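Local coordinates for haloacid dehalogenase-like hydrolase from Bacteroides thetaiotaomicron, a protein that probably acts as a magnesium-dependent phosphatase of the haloacid dehalogenase superfamily, in two crystal structures: PDB 2RAR (chain A, 1.52 Å), residues Phe7-Thr12 and Ile41-Pro46; PDB 2RBK (chain B, 1.00 Å), residues Phe7-Thr12 and Ile41-Pro46. One frame, after least-squares fit of the local backbone (RMSD 0.10 Å); residues are numbered along the deposited sequences.

Structure 1 (2RAR); sequences FDIAGT and IATGRP. Engineered in segment 7-12: A10 (natural residue Asp). With MG (magnesium ion), chain C; VN4 (oxido(dioxo)vanadium), chain D.
O2 of the vanadate is gripped from both segments: T43 OG1 donates to it at 2.7 Å, and the backbone N atoms of I9 and A10 donate from the other segment. G44 N holds a second vanadate oxygen, O1, at 2.8 Å. D8, its CG anti to the backbone N (chi1 172°), bridges the two metals: OD2 lies 2.0 Å from the vanadium and OD1 2.1 Å from the magnesium, while T12 OG1 donates to the anti lone pair of OD1. A10, an engineered alanine, binds the magnesium through its backbone O; its CB stays 4.7 Å from R45 NH2. The R45 guanidinium has I49 O as partner of NH1. I9 lays CG1 against I41 CG2 and its CD1 against T43. Behind this, A42 N donates to F7 O at 2.8 Å, joining the C-terminal ends of the neighbouring parallel strands 4-7 and 38-42, where the active site of the Rossmann-like HAD core lies; D211 completes the magnesium site.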
loop_
_atom_site.group_PDB
_atom_site.type_symbol
_atom_site.label_atom_id
_atom_site.label_comp_id
_atom_site.label_asym_id
_atom_site.label_seq_id
_atom_site.Cartn_x
_atom_site.Cartn_y
_atom_site.Cartn_z
ATOM N N PHE A 7 9.113 1.300 2.333
ATOM C CA PHE A 7 8.893 1.611 0.931
ATOM C C PHE A 7 7.506 1.231 0.413
ATOM O O PHE A 7 7.113 0.041 0.455
ATOM C CB PHE A 7 9.863 0.790 0.060
ATOM C CG PHE A 7 11.334 1.159 0.238
ATOM C CD1 PHE A 7 12.164 0.421 1.103
ATOM C CD2 PHE A 7 11.853 2.278 -0.448
ATOM C CE1 PHE A 7 13.490 0.763 1.298
ATOM C CE2 PHE A 7 13.168 2.683 -0.277
ATOM C CZ PHE A 7 14.034 1.933 0.600
ATOM N N ASP A 8 6.828 2.217 -0.175
ATOM C CA ASP A 8 5.649 1.889 -0.972
ATOM C C ASP A 8 6.133 1.095 -2.206
ATOM O O ASP A 8 7.278 1.184 -2.619
ATOM C CB ASP A 8 4.990 3.231 -1.417
ATOM C CG ASP A 8 3.867 3.036 -2.417
ATOM O OD1 ASP A 8 3.894 3.655 -3.486
ATOM O OD2 ASP A 8 3.030 2.192 -2.011
ATOM N N ILE A 9 5.207 0.344 -2.841
ATOM C CA ILE A 9 5.604 -0.432 -4.030
ATOM C C ILE A 9 5.267 0.379 -5.275
ATOM O O ILE A 9 6.199 0.880 -5.954
ATOM C CB ILE A 9 4.890 -1.777 -4.117
ATOM C CG1 ILE A 9 5.180 -2.593 -2.890
ATOM C CG2 ILE A 9 5.364 -2.455 -5.414
ATOM C CD1 ILE A 9 4.304 -4.002 -2.918
ATOM N N ALA A 10 4.004 0.516 -5.691
ATOM C CA ALA A 10 3.729 1.145 -6.974
ATOM C C ALA A 10 4.111 2.626 -7.099
ATOM O O ALA A 10 3.661 3.365 -6.315
ATOM C CB ALA A 10 2.137 0.957 -7.240
ATOM N N GLY A 11 4.996 2.956 -8.023
ATOM C CA GLY A 11 5.449 4.328 -8.273
ATOM C C GLY A 11 6.557 4.720 -7.329
ATOM O O GLY A 11 7.032 5.816 -7.406
ATOM N N THR A 12 6.970 3.770 -6.430
ATOM C CA THR A 12 8.057 4.127 -5.496
ATOM C C THR A 12 9.184 3.114 -5.687
ATOM O O THR A 12 10.330 3.492 -6.032
ATOM C CB THR A 12 7.487 4.117 -4.086
ATOM O OG1 THR A 12 6.480 5.110 -3.956
ATOM C CG2 THR A 12 8.583 4.336 -3.046
ATOM N N ILE A 41 8.338 -3.290 3.297
ATOM C CA ILE A 41 7.369 -2.900 2.266
ATOM C C ILE A 41 6.171 -2.306 2.994
ATOM O O ILE A 41 5.745 -2.783 4.036
ATOM C CB ILE A 41 6.990 -4.176 1.532
ATOM C CG1 ILE A 41 8.182 -4.757 0.817
ATOM C CG2 ILE A 41 5.707 -3.852 0.638
ATOM C CD1 ILE A 41 8.770 -3.800 -0.274
ATOM N N ALA A 42 5.586 -1.253 2.459
ATOM C CA ALA A 42 4.367 -0.618 3.062
ATOM C C ALA A 42 3.455 -0.303 1.868
ATOM O O ALA A 42 3.614 0.689 1.136
ATOM C CB ALA A 42 4.708 0.658 3.881
ATOM N N THR A 43 2.448 -1.193 1.713
ATOM C CA THR A 43 1.612 -1.088 0.451
ATOM C C THR A 43 0.153 -1.231 0.765
ATOM O O THR A 43 -0.261 -1.896 1.744
ATOM C CB THR A 43 2.066 -2.235 -0.448
ATOM O OG1 THR A 43 1.339 -2.236 -1.692
ATOM C CG2 THR A 43 1.856 -3.659 0.146
ATOM N N GLY A 44 -0.626 -0.693 -0.173
ATOM C CA GLY A 44 -2.081 -0.865 -0.131
ATOM C C GLY A 44 -2.417 -2.276 -0.667
ATOM O O GLY A 44 -3.526 -2.754 -0.357
ATOM N N ARG A 45 -1.558 -2.990 -1.346
ATOM C CA ARG A 45 -1.891 -4.323 -1.822
ATOM C C ARG A 45 -1.911 -5.390 -0.742
ATOM O O ARG A 45 -1.167 -5.308 0.250
ATOM C CB ARG A 45 -0.780 -4.856 -2.788
ATOM C CG ARG A 45 -0.695 -4.016 -4.067
ATOM C CD ARG A 45 0.363 -4.773 -4.870
ATOM N NE ARG A 45 0.662 -3.979 -6.071
ATOM C CZ ARG A 45 0.734 -4.427 -7.321
ATOM N NH1 ARG A 45 0.567 -5.725 -7.554
ATOM N NH2 ARG A 45 0.879 -3.493 -8.298
ATOM N N PRO A 46 -2.792 -6.400 -0.840
ATOM C CA PRO A 46 -2.752 -7.515 0.078
ATOM C C PRO A 46 -1.643 -8.450 -0.492
ATOM O O PRO A 46 -1.268 -8.383 -1.676
ATOM C CB PRO A 46 -4.098 -8.249 -0.080
ATOM C CG PRO A 46 -4.583 -7.747 -1.414
ATOM C CD PRO A 46 -4.033 -6.321 -1.623
HETATM MG MG MG C . 2.357 4.149 -4.776
HETATM V V VN4 D . 1.481 1.350 -2.957
HETATM O O1 VN4 D . 0.277 1.429 -1.778
HETATM O O2 VN4 D . 2.225 -0.141 -3.224
HETATM O O3 VN4 D . 1.415 2.346 -4.402
HETATM O O HOH W 1 1.291 5.010 -3.136
HETATM O O HOH W 2 1.111 4.768 -6.295
#

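Structure 2 (2RBK); sequences FDIDGT and IATGRP. With MG (magnesium ion), chain E; VN4 (oxido(dioxo)vanadium), chain F.
O1 of the vanadate is gripped from both segments: T43 OG1 donates to it at 2.8 Å, and the backbone N atoms of I9 and D10 donate from the other segment. G44 N holds a second vanadate oxygen, O3, at 2.9 Å. D8, its CG anti to the backbone N (chi1 177°), bridges the two metals: OD2 lies 2.0 Å from the vanadium and OD1 2.1 Å from the magnesium, while T12 OG1 donates to the anti lone pair of OD1. D10 binds the magnesium through its backbone O, and R45 grips its carboxylate side-on in a salt bridge. R45 NE meets the syn lone pair of D10 OD2 at 2.8 Å, nearly straight (177°); R45 NH2 reaches D10 OD1 at 2.8 Å, more bent. The carboxylate and guanidinium planes are nearly coplanar, 29° apart; R45 NH1 has I49 O as partner. I9 lays CG1 against I41 CG2 and its CD1 against T43. Behind this, A42 N donates to F7 O. D8, D10 and T12 fit the HAD DxDx(T/V) pattern.

How the two compare
The carboxylate of D10(B) has no counterpart in A10(A), an engineered alanine, and with it goes the one salt bridge between the segments. In structure 2, R45(B) NE donates to D10(B) OD2 and R45(B) NH2 to D10(B) OD1, both at 2.8 Å. In structure 1 the exchanged residue has no polar atom for either bond, and A10(A) CB comes no nearer to R45(A) than 4.7 Å, at NH2. The CB atoms of A10(A) and D10(B) coincide within the error, so the loss is confined to what lies beyond CB: CG, OD1 and OD2. No well-ordered atom given for structure 1 takes their place.

R45(A) does not answer by moving; its side chain keeps its place with that of R45(B), although its charge lacks the aspartate partner. The side chains of D8(A), I9(A), T12(A), I41(A) and T43(A) likewise match their counterparts. The bond from T12(A) OG1 to D8(A) OD1 recurs as T12(B) OG1 to D8(B) OD1, and that from R45(A) N to T43(A) OG1 as R45(B) N to T43(B) OG1. Magnesium and vanadate are bound at the same places, with waters 1 and 2 matched by waters 3 and 4. The exchange thus removes a side-chain link between the segments while the backbone beneath it stays put; the carboxylate's absence would probably leave the R45(A) guanidinium less firmly tied to the loop carrying A10(A). Water 5, which binds the vanadium 2.1 Å away and lies 2.7 Å from D10(B) OD2, is modelled in structure 2 alone.

Structure 2 (2RBK)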
loop_
_atom_site.group_PDB
_atom_site.type_symbol
_atom_site.label_atom_id
_atom_site.label_comp_id
_atom_site.label_asym_id
_atom_site.label_seq_id
_atom_site.Cartn_x
_atom_site.Cartn_y
_atom_site.Cartn_z
ATOM N N PHE B 7 9.095 1.305 2.294
ATOM C CA PHE B 7 8.896 1.587 0.866
ATOM C C PHE B 7 7.483 1.216 0.427
ATOM O O PHE B 7 7.086 0.053 0.492
ATOM C CB PHE B 7 9.843 0.784 0.017
ATOM C CG PHE B 7 11.289 1.135 0.192
ATOM C CD1 PHE B 7 12.115 0.416 1.020
ATOM C CD2 PHE B 7 11.841 2.237 -0.478
ATOM C CE1 PHE B 7 13.454 0.741 1.170
ATOM C CE2 PHE B 7 13.173 2.560 -0.306
ATOM C CZ PHE B 7 13.985 1.815 0.509
ATOM N N ASP B 8 6.763 2.211 -0.123
ATOM C CA ASP B 8 5.643 1.892 -0.987
ATOM C C ASP B 8 6.133 1.093 -2.182
ATOM O O ASP B 8 7.296 1.164 -2.563
ATOM C CB ASP B 8 5.011 3.196 -1.445
ATOM C CG ASP B 8 3.886 3.048 -2.395
ATOM O OD1 ASP B 8 3.910 3.728 -3.449
ATOM O OD2 ASP B 8 2.950 2.253 -2.100
ATOM N N ILE B 9 5.219 0.317 -2.793
ATOM C CA ILE B 9 5.605 -0.448 -3.977
ATOM C C ILE B 9 5.291 0.385 -5.244
ATOM O O ILE B 9 6.220 0.801 -5.958
ATOM C CB ILE B 9 4.913 -1.820 -4.094
ATOM C CG1 ILE B 9 5.204 -2.691 -2.885
ATOM C CG2 ILE B 9 5.311 -2.470 -5.388
ATOM C CD1 ILE B 9 4.363 -3.970 -2.871
ATOM N N ASP B 10 4.032 0.571 -5.554
ATOM C CA ASP B 10 3.666 1.081 -6.889
ATOM C C ASP B 10 3.999 2.563 -7.026
ATOM O O ASP B 10 3.535 3.402 -6.278
ATOM C CB ASP B 10 2.205 0.809 -7.128
ATOM C CG ASP B 10 1.923 -0.665 -7.109
ATOM O OD1 ASP B 10 2.376 -1.343 -8.053
ATOM O OD2 ASP B 10 1.319 -1.151 -6.119
ATOM N N GLY B 11 4.839 2.906 -7.981
ATOM C CA GLY B 11 5.323 4.241 -8.219
ATOM C C GLY B 11 6.482 4.633 -7.343
ATOM O O GLY B 11 6.963 5.769 -7.452
ATOM N N THR B 12 6.964 3.733 -6.494
ATOM C CA THR B 12 8.046 4.031 -5.533
ATOM C C THR B 12 9.188 3.037 -5.731
ATOM O O THR B 12 10.319 3.458 -6.035
ATOM C CB THR B 12 7.458 4.031 -4.111
ATOM O OG1 THR B 12 6.480 5.063 -4.015
ATOM C CG2 THR B 12 8.589 4.294 -3.083
ATOM N N ILE B 41 8.351 -3.278 3.321
ATOM C CA ILE B 41 7.337 -2.905 2.342
ATOM C C ILE B 41 6.159 -2.293 3.037
ATOM O O ILE B 41 5.771 -2.792 4.106
ATOM C CB ILE B 41 6.936 -4.161 1.541
ATOM C CG1 ILE B 41 8.148 -4.723 0.772
ATOM C CG2 ILE B 41 5.745 -3.906 0.632
ATOM C CD1 ILE B 41 8.749 -3.762 -0.213
ATOM N N ALA B 42 5.593 -1.219 2.490
ATOM C CA ALA B 42 4.407 -0.572 3.060
ATOM C C ALA B 42 3.492 -0.279 1.890
ATOM O O ALA B 42 3.657 0.728 1.195
ATOM C CB ALA B 42 4.768 0.644 3.872
ATOM N N THR B 43 2.477 -1.154 1.688
ATOM C CA THR B 43 1.655 -1.135 0.493
ATOM C C THR B 43 0.179 -1.251 0.820
ATOM O O THR B 43 -0.241 -1.860 1.792
ATOM C CB THR B 43 2.125 -2.255 -0.463
ATOM O OG1 THR B 43 1.388 -2.228 -1.683
ATOM C CG2 THR B 43 1.933 -3.647 0.134
ATOM N N GLY B 44 -0.640 -0.673 -0.093
ATOM C CA GLY B 44 -2.031 -0.938 -0.152
ATOM C C GLY B 44 -2.367 -2.297 -0.680
ATOM O O GLY B 44 -3.473 -2.836 -0.492
ATOM N N ARG B 45 -1.464 -2.952 -1.419
ATOM C CA ARG B 45 -1.760 -4.267 -1.925
ATOM C C ARG B 45 -1.870 -5.273 -0.798
ATOM O O ARG B 45 -1.064 -5.256 0.139
ATOM C CB ARG B 45 -0.650 -4.744 -2.858
ATOM C CG ARG B 45 -0.486 -4.033 -4.147
ATOM C CD ARG B 45 0.624 -4.595 -5.003
ATOM N NE ARG B 45 0.758 -3.890 -6.278
ATOM C CZ ARG B 45 0.666 -4.443 -7.481
ATOM N NH1 ARG B 45 0.421 -5.747 -7.650
ATOM N NH2 ARG B 45 0.824 -3.640 -8.525
ATOM N N PRO B 46 -2.816 -6.220 -0.890
ATOM C CA PRO B 46 -2.735 -7.444 -0.094
ATOM C C PRO B 46 -1.604 -8.330 -0.585
ATOM O O PRO B 46 -1.266 -8.308 -1.782
ATOM C CB PRO B 46 -4.077 -8.106 -0.258
ATOM C CG PRO B 46 -4.580 -7.560 -1.521
ATOM C CD PRO B 46 -4.033 -6.188 -1.737
HETATM MG MG MG E . 2.380 4.213 -4.736
HETATM V V VN4 F . 1.451 1.258 -3.022
HETATM O O1 VN4 F . 2.375 -0.119 -3.155
HETATM O O2 VN4 F . 1.419 2.446 -4.320
HETATM O O3 VN4 F . -0.034 1.415 -1.953
HETATM O O HOH W 3 1.341 5.129 -3.166
HETATM O O HOH W 4 1.094 4.865 -6.237
HETATM O O HOH W 5 0.071 -0.037 -3.987
#